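Local coordinates for putative TIM-barrel metal-dependent hydrolase (Mycobacterium avium subsp. paratuberculosis S397, PDB 4DZI), which probably catalyses a metal-dependent hydrolysis, as an amidohydrolase-type TIM barrel whose bimetal site holds cadmium ions, at residues C[16-21]-C[60-65]; C[23-28]-C[147-152]; C[137-142]-C[170-175]; C[224-229]-C[286-291]. All blocks are in the same frame, centred on the assembly; numbering follows the deposited sequence.

Contact 1: C[16-21]-C[60-65]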
# COMPACT_ATOMS: atom_id res chain seq x y z
N TYR C 16 -10.15 -3.01 -27.00
CA TYR C 16 -10.30 -4.08 -27.99
C TYR C 16 -9.87 -5.38 -27.30
O TYR C 16 -9.29 -5.37 -26.20
CB TYR C 16 -9.42 -3.81 -29.21
CG TYR C 16 -8.05 -3.35 -28.84
CD1 TYR C 16 -7.08 -4.26 -28.36
CD2 TYR C 16 -7.69 -2.00 -28.92
CE1 TYR C 16 -5.82 -3.82 -27.98
CE2 TYR C 16 -6.43 -1.55 -28.53
CZ TYR C 16 -5.49 -2.47 -28.07
OH TYR C 16 -4.25 -2.05 -27.67
N TYR C 17 -10.16 -6.52 -27.95
CA TYR C 17 -9.62 -7.79 -27.50
C TYR C 17 -8.62 -8.18 -28.58
O TYR C 17 -8.96 -8.29 -29.78
CB TYR C 17 -10.73 -8.82 -27.35
CG TYR C 17 -11.64 -8.54 -26.16
CD1 TYR C 17 -11.09 -8.41 -24.88
CD2 TYR C 17 -13.01 -8.36 -26.29
CE1 TYR C 17 -11.88 -8.19 -23.76
CE2 TYR C 17 -13.80 -8.11 -25.19
CZ TYR C 17 -13.24 -8.01 -23.92
OH TYR C 17 -14.05 -7.79 -22.82
N GLU C 18 -7.37 -8.37 -28.20
CA GLU C 18 -6.33 -8.67 -29.19
C GLU C 18 -6.54 -10.00 -29.87
O GLU C 18 -6.90 -10.97 -29.23
CB GLU C 18 -4.95 -8.72 -28.55
CG GLU C 18 -4.44 -7.41 -27.94
CD GLU C 18 -4.92 -7.16 -26.51
OE1 GLU C 18 -5.86 -7.79 -25.99
OE2 GLU C 18 -4.29 -6.30 -25.87
N PRO C 19 -6.25 -10.06 -31.16
CA PRO C 19 -6.16 -11.38 -31.80
C PRO C 19 -4.91 -12.12 -31.32
O PRO C 19 -3.99 -11.52 -30.75
CB PRO C 19 -6.03 -11.02 -33.29
CG PRO C 19 -5.33 -9.69 -33.28
CD PRO C 19 -5.95 -8.96 -32.10
N LEU C 20 -4.89 -13.43 -31.52
CA LEU C 20 -3.78 -14.23 -31.01
C LEU C 20 -2.40 -13.80 -31.50
O LEU C 20 -1.42 -14.10 -30.86
CB LEU C 20 -3.99 -15.72 -31.37
CG LEU C 20 -5.13 -16.40 -30.62
CD1 LEU C 20 -5.26 -17.82 -31.14
CD2 LEU C 20 -4.89 -16.43 -29.10
N ASP C 21 -2.31 -13.10 -32.65
CA ASP C 21 -1.01 -12.69 -33.17
C ASP C 21 -0.65 -11.23 -32.90
O ASP C 21 0.28 -10.65 -33.53
CB ASP C 21 -0.92 -13.00 -34.69
CG ASP C 21 -1.86 -12.13 -35.52
OD1 ASP C 21 -2.71 -11.44 -34.93
OD2 ASP C 21 -1.74 -12.14 -36.77
N PRO C 60 -6.83 -16.51 -23.91
CA PRO C 60 -6.30 -15.54 -24.87
C PRO C 60 -7.03 -15.53 -26.19
O PRO C 60 -6.82 -14.61 -27.00
CB PRO C 60 -4.84 -15.95 -25.03
CG PRO C 60 -4.85 -17.41 -24.70
CD PRO C 60 -5.85 -17.57 -23.60
N THR C 61 -7.89 -16.53 -26.45
CA THR C 61 -8.69 -16.44 -27.71
C THR C 61 -9.88 -15.49 -27.53
O THR C 61 -10.53 -15.14 -28.51
CB THR C 61 -9.28 -17.78 -28.20
OG1 THR C 61 -10.38 -18.14 -27.36
CG2 THR C 61 -8.22 -18.91 -28.21
N PHE C 62 -10.21 -15.15 -26.29
CA PHE C 62 -11.32 -14.23 -26.02
C PHE C 62 -12.65 -14.75 -26.57
O PHE C 62 -13.53 -13.97 -26.88
CB PHE C 62 -11.02 -12.81 -26.53
CG PHE C 62 -9.92 -12.11 -25.75
CD1 PHE C 62 -10.15 -11.76 -24.39
CD2 PHE C 62 -8.71 -11.78 -26.36
CE1 PHE C 62 -9.14 -11.13 -23.66
CE2 PHE C 62 -7.71 -11.14 -25.62
CZ PHE C 62 -7.94 -10.81 -24.27
N ASP C 63 -12.80 -16.07 -26.62
CA ASP C 63 -14.06 -16.65 -27.08
C ASP C 63 -14.35 -17.91 -26.28
O ASP C 63 -13.49 -18.82 -26.23
CB ASP C 63 -13.90 -16.96 -28.56
CG ASP C 63 -15.22 -17.31 -29.23
OD1 ASP C 63 -16.29 -17.10 -28.63
OD2 ASP C 63 -15.16 -17.77 -30.37
N PRO C 64 -15.50 -17.96 -25.60
CA PRO C 64 -16.56 -16.94 -25.52
C PRO C 64 -16.09 -15.75 -24.72
O PRO C 64 -15.02 -15.78 -24.07
CB PRO C 64 -17.69 -17.64 -24.76
CG PRO C 64 -17.05 -18.77 -24.05
CD PRO C 64 -15.89 -19.20 -24.90
N ILE C 65 -16.90 -14.70 -24.75
CA ILE C 65 -16.41 -13.42 -24.25
C ILE C 65 -17.44 -12.85 -23.28
O ILE C 65 -18.66 -12.91 -23.52
CB ILE C 65 -16.11 -12.46 -25.41
CG1 ILE C 65 -15.40 -11.20 -24.87
CG2 ILE C 65 -17.38 -12.12 -26.17
CD1 ILE C 65 -14.04 -11.51 -24.29
O HOH W 1 -5.13 -12.51 -27.53
O HOH W 2 -7.63 -13.60 -29.32
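Tyr17 and Phe62 each set CG beside the backbone N and anti to the carbonyl carbon (chi1 -72° in Tyr17), which brings their rings together, while Ile65 swings CG1 anti to its own N (chi1 -171°) and reaches the tyrosine from the opposite direction. The two rings meet obliquely, their planes at 31° and their centroids 4.7 Å apart. Tyr17 CD1 lies over the face of Phe62 toward the rim, 3.5 Å from Phe62 CD1, and Tyr17 CB adds a CH-pi contact over the same ring. Ile65 CD1 makes a second CH-pi contact, 3.7 Å from the centroid of the Tyr17 ring. Glu18 O comes to the edge of the Phe62 ring, 3.5 Å from its CD2. The carboxylate of Glu18 turns to the backbone N-H groups of Thr123, Phe124 and Gly125. Farther along, Leu20 CD2 rests 3.4 Å from Pro60 O. Two waters lie within hydrogen-bonding distance of both Glu18 O and Pro60 O, each 2.7 Å from Pro60 O, with other acceptors competing for their protons. The loop 16-21 follows strand 9-15, which carries the metal ligands Asp13 and His15. Flat and branched apolar groups thus fit the loops together near the metal centre, without being ligands; two carbonyl oxygens cannot bond each other directly, so water between them could relieve their repulsion, though which oxygens receive its protons is unsettled.

Contact 2: C[23-28]-C[147-152]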
# COMPACT_ATOMS: atom_id res chain seq x y z
N PHE C 23 1.07 -9.89 -30.55
CA PHE C 23 2.48 -9.78 -30.17
C PHE C 23 3.44 -10.58 -31.05
O PHE C 23 4.66 -10.60 -30.81
CB PHE C 23 2.65 -10.15 -28.68
CG PHE C 23 2.30 -9.03 -27.74
CD1 PHE C 23 0.98 -8.82 -27.33
CD2 PHE C 23 3.29 -8.19 -27.27
CE1 PHE C 23 0.65 -7.76 -26.49
CE2 PHE C 23 2.96 -7.13 -26.41
CZ PHE C 23 1.65 -6.93 -26.02
N THR C 24 2.92 -11.23 -32.10
CA THR C 24 3.77 -12.07 -32.95
C THR C 24 3.78 -11.68 -34.43
O THR C 24 4.76 -11.94 -35.12
CB THR C 24 3.36 -13.56 -32.82
OG1 THR C 24 2.02 -13.75 -33.29
CG2 THR C 24 3.45 -14.05 -31.34
N ARG C 25 2.69 -11.09 -34.91
CA ARG C 25 2.51 -10.77 -36.33
C ARG C 25 3.71 -10.02 -36.89
O ARG C 25 4.17 -10.31 -38.01
CB ARG C 25 1.23 -9.95 -36.56
CG ARG C 25 0.95 -9.69 -38.04
CD ARG C 25 -0.29 -8.81 -38.24
NE ARG C 25 -1.46 -9.38 -37.59
CZ ARG C 25 -2.65 -8.79 -37.55
NH1 ARG C 25 -2.84 -7.59 -38.14
NH2 ARG C 25 -3.66 -9.38 -36.92
N HIS C 26 4.22 -9.06 -36.12
CA HIS C 26 5.37 -8.27 -36.57
C HIS C 26 6.58 -8.39 -35.66
O HIS C 26 7.40 -7.49 -35.59
CB HIS C 26 4.98 -6.80 -36.73
CG HIS C 26 3.84 -6.60 -37.70
ND1 HIS C 26 3.98 -6.78 -39.05
CD2 HIS C 26 2.51 -6.27 -37.48
CE1 HIS C 26 2.80 -6.56 -39.66
NE2 HIS C 26 1.89 -6.25 -38.70
N LEU C 27 6.69 -9.53 -34.97
CA LEU C 27 7.81 -9.76 -34.08
C LEU C 27 9.05 -10.25 -34.81
O LEU C 27 8.96 -11.16 -35.63
CB LEU C 27 7.42 -10.79 -33.02
CG LEU C 27 8.41 -11.13 -31.91
CD1 LEU C 27 8.58 -9.93 -30.98
CD2 LEU C 27 7.91 -12.36 -31.15
N ASP C 28 10.19 -9.65 -34.48
CA ASP C 28 11.49 -10.10 -34.99
C ASP C 28 11.68 -11.60 -34.67
O ASP C 28 11.53 -12.01 -33.53
CB ASP C 28 12.60 -9.25 -34.37
CG ASP C 28 13.99 -9.65 -34.83
OD1 ASP C 28 14.17 -10.78 -35.33
OD2 ASP C 28 14.92 -8.83 -34.67
N ASN C 147 2.94 -2.56 -31.12
CA ASN C 147 2.60 -1.23 -31.59
C ASN C 147 2.38 -1.26 -33.11
O ASN C 147 1.50 -0.58 -33.61
CB ASN C 147 3.71 -0.26 -31.23
CG ASN C 147 3.73 0.08 -29.75
OD1 ASN C 147 2.78 -0.19 -29.03
ND2 ASN C 147 4.81 0.72 -29.31
N LEU C 148 3.18 -2.05 -33.83
CA LEU C 148 2.97 -2.22 -35.28
C LEU C 148 1.61 -2.87 -35.53
O LEU C 148 0.86 -2.43 -36.40
CB LEU C 148 4.10 -3.08 -35.89
CG LEU C 148 5.50 -2.44 -36.00
CD1 LEU C 148 6.58 -3.45 -36.37
CD2 LEU C 148 5.44 -1.33 -37.04
N TRP C 149 1.30 -3.94 -34.78
CA TRP C 149 0.01 -4.57 -34.90
C TRP C 149 -1.12 -3.58 -34.62
O TRP C 149 -2.15 -3.55 -35.30
CB TRP C 149 -0.10 -5.79 -33.94
CG TRP C 149 -1.56 -6.12 -33.82
CD1 TRP C 149 -2.34 -6.80 -34.74
CD2 TRP C 149 -2.50 -5.62 -32.80
NE1 TRP C 149 -3.64 -6.80 -34.36
CE2 TRP C 149 -3.80 -6.12 -33.17
CE3 TRP C 149 -2.37 -4.86 -31.61
CZ2 TRP C 149 -4.94 -5.85 -32.42
CZ3 TRP C 149 -3.53 -4.61 -30.85
CH2 TRP C 149 -4.80 -5.09 -31.26
N LEU C 150 -0.92 -2.75 -33.59
CA LEU C 150 -1.99 -1.83 -33.15
C LEU C 150 -2.28 -0.78 -34.22
O LEU C 150 -3.44 -0.47 -34.51
CB LEU C 150 -1.57 -1.14 -31.85
CG LEU C 150 -2.57 -0.15 -31.26
CD1 LEU C 150 -3.87 -0.78 -30.81
CD2 LEU C 150 -1.86 0.53 -30.07
N ASP C 151 -1.22 -0.27 -34.81
CA ASP C 151 -1.37 0.78 -35.82
C ASP C 151 -2.01 0.17 -37.08
O ASP C 151 -2.73 0.84 -37.82
CB ASP C 151 -0.02 1.38 -36.16
CG ASP C 151 -0.13 2.75 -36.89
OD1 ASP C 151 -1.13 3.48 -36.70
OD2 ASP C 151 0.82 3.09 -37.63
N GLU C 152 -1.71 -1.09 -37.32
CA GLU C 152 -2.36 -1.81 -38.44
C GLU C 152 -3.86 -2.07 -38.26
O GLU C 152 -4.67 -1.73 -39.15
CB GLU C 152 -1.60 -3.10 -38.70
CG GLU C 152 -2.22 -4.02 -39.75
CD GLU C 152 -1.24 -5.11 -40.14
OE1 GLU C 152 -0.76 -5.80 -39.23
OE2 GLU C 152 -0.92 -5.27 -41.33
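Glu152 OE1 is gripped by two donors, His26 NE2 at 2.7 Å and Arg25 NH1 at 3.0 Å, which reach it from opposite faces of the carboxylate plane. The histidine bond is almost straight (175° at the hydrogen) and lies in the imidazole plane; the arginine bond, a salt bridge, lies close to the guanidinium plane. Both donors nevertheless stand well out of the carboxylate plane. Arg25 also pairs with Asp21 through NE and with Asp153 through NH1, so this guanidinium is ringed by acids. Over its face comes the edge of the Trp149 indole: CD1 is 3.5 Å from Arg25 CZ, with the planes 84° apart. Arg25 and His26 are the middle residues of a type I beta turn from Thr24 to Leu27, which presents both side chains to helix 136-153. Leu148 and Glu152, one helical turn apart, face that turn together. The extended chain of Glu152, with CG anti to its backbone N (chi1 175°), carries the carboxylate out to the two donors at this surface. Nearer its own backbone, His26 CB packs 3.7 Å from Leu148 CD1, where an aliphatic branch suits the apolar root of the histidine.

Contact 3: C[137-142]-C[170-175]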
# COMPACT_ATOMS: atom_id res chain seq x y z
N GLU C 137 15.63 -7.12 -23.83
CA GLU C 137 15.57 -7.11 -25.30
C GLU C 137 14.24 -7.65 -25.81
O GLU C 137 13.69 -7.12 -26.78
CB GLU C 137 16.73 -7.91 -25.91
CG GLU C 137 18.08 -7.24 -25.74
CD GLU C 137 19.21 -8.00 -26.40
OE1 GLU C 137 19.18 -9.25 -26.43
OE2 GLU C 137 20.15 -7.34 -26.90
N ALA C 138 13.73 -8.74 -25.22
CA ALA C 138 12.45 -9.30 -25.66
C ALA C 138 11.31 -8.31 -25.35
O ALA C 138 10.34 -8.22 -26.10
CB ALA C 138 12.17 -10.65 -25.00
N THR C 139 11.42 -7.61 -24.22
CA THR C 139 10.44 -6.56 -23.87
C THR C 139 10.34 -5.51 -24.97
O THR C 139 9.25 -5.23 -25.47
CB THR C 139 10.80 -5.84 -22.54
OG1 THR C 139 10.62 -6.75 -21.45
CG2 THR C 139 9.89 -4.64 -22.31
N MET C 140 11.48 -4.94 -25.35
CA MET C 140 11.48 -3.86 -26.33
C MET C 140 11.01 -4.34 -27.70
O MET C 140 10.25 -3.63 -28.38
CB MET C 140 12.88 -3.21 -26.45
CG MET C 140 13.43 -2.65 -25.15
SD MET C 140 12.35 -1.54 -24.22
CE MET C 140 12.51 -0.03 -25.13
N ALA C 141 11.44 -5.53 -28.11
CA ALA C 141 11.01 -6.04 -29.41
C ALA C 141 9.53 -6.36 -29.40
O ALA C 141 8.84 -6.24 -30.44
CB ALA C 141 11.81 -7.27 -29.79
N SER C 142 9.02 -6.82 -28.26
CA SER C 142 7.64 -7.25 -28.20
C SER C 142 6.72 -6.03 -28.16
O SER C 142 5.64 -6.06 -28.72
CB SER C 142 7.34 -8.15 -26.97
OG SER C 142 8.08 -9.39 -27.03
N SER C 170 7.77 1.00 -23.35
CA SER C 170 8.53 0.49 -22.22
C SER C 170 9.80 1.30 -22.08
O SER C 170 10.52 1.55 -23.06
CB SER C 170 8.92 -0.98 -22.40
OG SER C 170 9.80 -1.39 -21.33
N LEU C 171 10.10 1.69 -20.84
CA LEU C 171 11.35 2.37 -20.55
C LEU C 171 12.48 1.38 -20.16
O LEU C 171 13.52 1.84 -19.66
CB LEU C 171 11.15 3.34 -19.39
CG LEU C 171 10.26 4.53 -19.74
CD1 LEU C 171 9.83 5.32 -18.53
CD2 LEU C 171 11.01 5.40 -20.73
N ALA C 172 12.29 0.08 -20.38
CA ALA C 172 13.24 -0.93 -19.89
C ALA C 172 14.64 -0.70 -20.44
O ALA C 172 15.63 -0.91 -19.75
CB ALA C 172 12.76 -2.36 -20.17
N ASP C 173 14.72 -0.29 -21.71
CA ASP C 173 16.00 0.15 -22.30
C ASP C 173 15.76 1.59 -22.73
O ASP C 173 15.04 1.83 -23.73
CB ASP C 173 16.30 -0.73 -23.50
CG ASP C 173 17.53 -0.27 -24.31
OD1 ASP C 173 17.85 0.93 -24.33
OD2 ASP C 173 18.14 -1.14 -24.95
N PRO C 174 16.29 2.57 -21.98
CA PRO C 174 15.80 3.91 -22.25
C PRO C 174 16.22 4.51 -23.58
O PRO C 174 15.55 5.42 -24.07
CB PRO C 174 16.38 4.75 -21.10
CG PRO C 174 16.55 3.78 -20.00
CD PRO C 174 16.95 2.48 -20.66
N THR C 175 17.32 4.04 -24.16
CA THR C 175 17.74 4.52 -25.48
C THR C 175 16.81 3.97 -26.55
O THR C 175 16.34 4.72 -27.41
CB THR C 175 19.16 4.02 -25.79
OG1 THR C 175 20.06 4.68 -24.90
CG2 THR C 175 19.54 4.33 -27.23
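The turn that leads into helix 174-186 packs here against the side of helix 136-153, with Thr139 and Met140 meeting Ser170, Ala172 and Asp173. Ser170 begins an ST turn: its OG accepts from Ala172 N at 3.0 Å, a role for which a short hydroxyl side chain is well made. Asp173 then takes the N-cap position, its OD1 accepting from Arg176 N and, weakly, from Thr175 N. Thr139 fits against the serine with its methyl, CG2 lying 3.4 Å from Ser170 OG, while its own hydroxyl turns back to Asp135 O, just ahead of the helix. Met140 carries most of the contact. Its chain is bent at both chi2 (-51°) and chi3 (-77°), and this fold tucks the thioether in beside the turn. CG touches Asp173 CB at 3.8 Å, the two side chains crossing at about a right angle. SD lies 4.2 Å from Ala172 CB, whose small methyl leaves room for sulfur, and it also accepts a weak bond from Asp173 N at 3.7 Å. Beyond the sulfur, the methyl CE comes 3.3 Å from Ser170 O and 3.4 Å from Asp173 O. Met140 continues onto Arg176 and Ala177 of the helix that starts here. A flexible, mildly polar thioether can lie against both carbons and backbone polar groups, so this buried seam is held chiefly by shape, while the stronger hydrogen bonds are local, to each segment or the residues flanking it, and they shape the turn and the helix start.

Contact 4: C[224-229]-C[286-291]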
# COMPACT_ATOMS: atom_id res chain seq x y z
N GLY C 224 3.51 17.36 -26.72
CA GLY C 224 2.18 17.56 -26.16
C GLY C 224 1.37 16.27 -26.04
O GLY C 224 0.13 16.31 -25.97
N VAL C 225 2.06 15.14 -25.97
CA VAL C 225 1.42 13.83 -25.89
C VAL C 225 1.49 13.30 -24.44
O VAL C 225 2.60 13.11 -23.89
CB VAL C 225 2.11 12.84 -26.86
CG1 VAL C 225 1.73 11.39 -26.54
CG2 VAL C 225 1.75 13.18 -28.31
N PRO C 226 0.32 13.06 -23.82
CA PRO C 226 0.34 12.57 -22.43
C PRO C 226 0.83 11.14 -22.30
O PRO C 226 0.75 10.35 -23.23
CB PRO C 226 -1.14 12.66 -21.99
CG PRO C 226 -1.88 13.34 -23.08
CD PRO C 226 -1.05 13.28 -24.33
N VAL C 227 1.33 10.81 -21.11
CA VAL C 227 1.58 9.43 -20.76
C VAL C 227 0.34 8.93 -20.03
O VAL C 227 -0.16 9.59 -19.11
CB VAL C 227 2.84 9.27 -19.87
CG1 VAL C 227 2.82 10.22 -18.68
CG2 VAL C 227 3.01 7.81 -19.45
N GLY C 228 -0.15 7.77 -20.43
CA GLY C 228 -1.29 7.19 -19.71
C GLY C 228 -0.83 6.00 -18.91
O GLY C 228 0.06 5.26 -19.34
N PHE C 229 -1.41 5.85 -17.72
CA PHE C 229 -1.13 4.73 -16.82
C PHE C 229 -2.42 3.96 -16.60
O PHE C 229 -3.33 4.42 -15.90
CB PHE C 229 -0.62 5.24 -15.44
CG PHE C 229 0.74 5.89 -15.51
CD1 PHE C 229 1.87 5.14 -15.75
CD2 PHE C 229 0.87 7.27 -15.37
CE1 PHE C 229 3.13 5.74 -15.83
CE2 PHE C 229 2.14 7.88 -15.46
CZ PHE C 229 3.26 7.11 -15.70
N LYS C 286 5.73 20.57 -18.63
CA LYS C 286 4.67 20.45 -19.65
C LYS C 286 4.09 19.03 -19.77
O LYS C 286 3.08 18.84 -20.45
CB LYS C 286 5.14 20.92 -21.05
CG LYS C 286 5.66 22.35 -21.12
CD LYS C 286 5.71 22.78 -22.58
CE LYS C 286 6.84 23.76 -22.86
NZ LYS C 286 6.58 25.06 -22.21
N LEU C 287 4.76 18.04 -19.15
CA LEU C 287 4.33 16.63 -19.27
C LEU C 287 2.96 16.43 -18.66
O LEU C 287 2.70 16.88 -17.54
CB LEU C 287 5.33 15.69 -18.61
CG LEU C 287 5.03 14.19 -18.79
CD1 LEU C 287 5.24 13.76 -20.25
CD2 LEU C 287 5.97 13.36 -17.92
N LYS C 288 2.06 15.79 -19.42
CA LYS C 288 0.72 15.49 -18.96
C LYS C 288 0.62 14.00 -18.70
O LYS C 288 1.22 13.20 -19.41
CB LYS C 288 -0.32 15.94 -19.99
CG LYS C 288 -0.33 17.46 -20.20
CD LYS C 288 -1.23 17.83 -21.38
CE LYS C 288 -0.50 17.44 -22.66
NZ LYS C 288 -1.40 17.34 -23.86
N ALA C 289 -0.07 13.64 -17.62
CA ALA C 289 -0.28 12.23 -17.33
C ALA C 289 -1.74 11.96 -17.04
O ALA C 289 -2.50 12.83 -16.57
CB ALA C 289 0.56 11.81 -16.13
N VAL C 290 -2.16 10.72 -17.30
CA VAL C 290 -3.56 10.37 -17.04
C VAL C 290 -3.60 8.98 -16.43
O VAL C 290 -2.94 8.07 -16.90
CB VAL C 290 -4.49 10.45 -18.30
CG1 VAL C 290 -3.95 9.57 -19.45
CG2 VAL C 290 -5.94 10.06 -17.95
N SER C 291 -4.42 8.82 -15.38
CA SER C 291 -4.65 7.53 -14.73
C SER C 291 -5.96 6.94 -15.22
O SER C 291 -7.00 7.59 -15.14
CB SER C 291 -4.71 7.75 -13.20
OG SER C 291 -5.21 6.59 -12.55
O HOH W 3 2.58 15.48 -22.26
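Lys288 runs alongside Pro226, pointing the same way, and starts with CB 3.9 Å from Pro226 CB, methylene against pyrrolidine. The chain then bends at chi3 (-74°), bringing CE to 3.6 Å from Gly224 O. At the tip NZ donates to Gly224 O at 2.8 Å, approaching from above the carbonyl plane, 48° out of it. The ammonium also donates to Leu392 O and Gly394 O, so backbone oxygens satisfy it; Gly224 closes helix 214-223 in a Schellman motif, where the carbonyls would tend to attract a cation. A water accepts from Lys288 N and weakly donates to Val225 O. Past this point the segments become neighbouring parallel strands of the TIM barrel, 227-230 and 289-292, the first ending in the metal ligand His230, the second followed at once by the ligand Glu293. Val227 N donates to Lys288 O at 2.9 Å, Val290 N to Val227 O at 2.9 Å, and Phe229 N to Val290 O at 2.8 Å. Val227, Phe229, Ala289 and Ser291 share the face covered by helices 214-223, 266-277 and 280-283. There Val227 CG1 meets Ala289 CB at 3.8 Å, and the same small methyl stands at the edge of the Phe229 ring. On the other face Val290 CG1 sits 3.6 Å from Gly228 CA, close packing that suits a residue without a side chain.

How the contacts relate
Contacts 1, 3 and 4 are buried, whereas contact 2 lies at the surface, and their chemistry follows. Only contact 2 relies on a salt bridge between side chains; contact 4 is held mainly by backbone bonds within the parallel sheet, contact 1 by aromatic and aliphatic packing, with waters nearby, and contact 3 by a methionine. Contacts 2 and 3 share helix 136-153 and touch where Phe23 CD2 packs on Ser142 O. Contact 1 touches contact 2 alone, the segments 16-21 and 23-28 sharing the loop after strand 9-15: Pro19 CD lies 3.3 Å from Trp149 CZ2. Contact 4 touches none of the others and lies across the chain's centre from contact 1, although each adjoins a strand that carries a metal ligand.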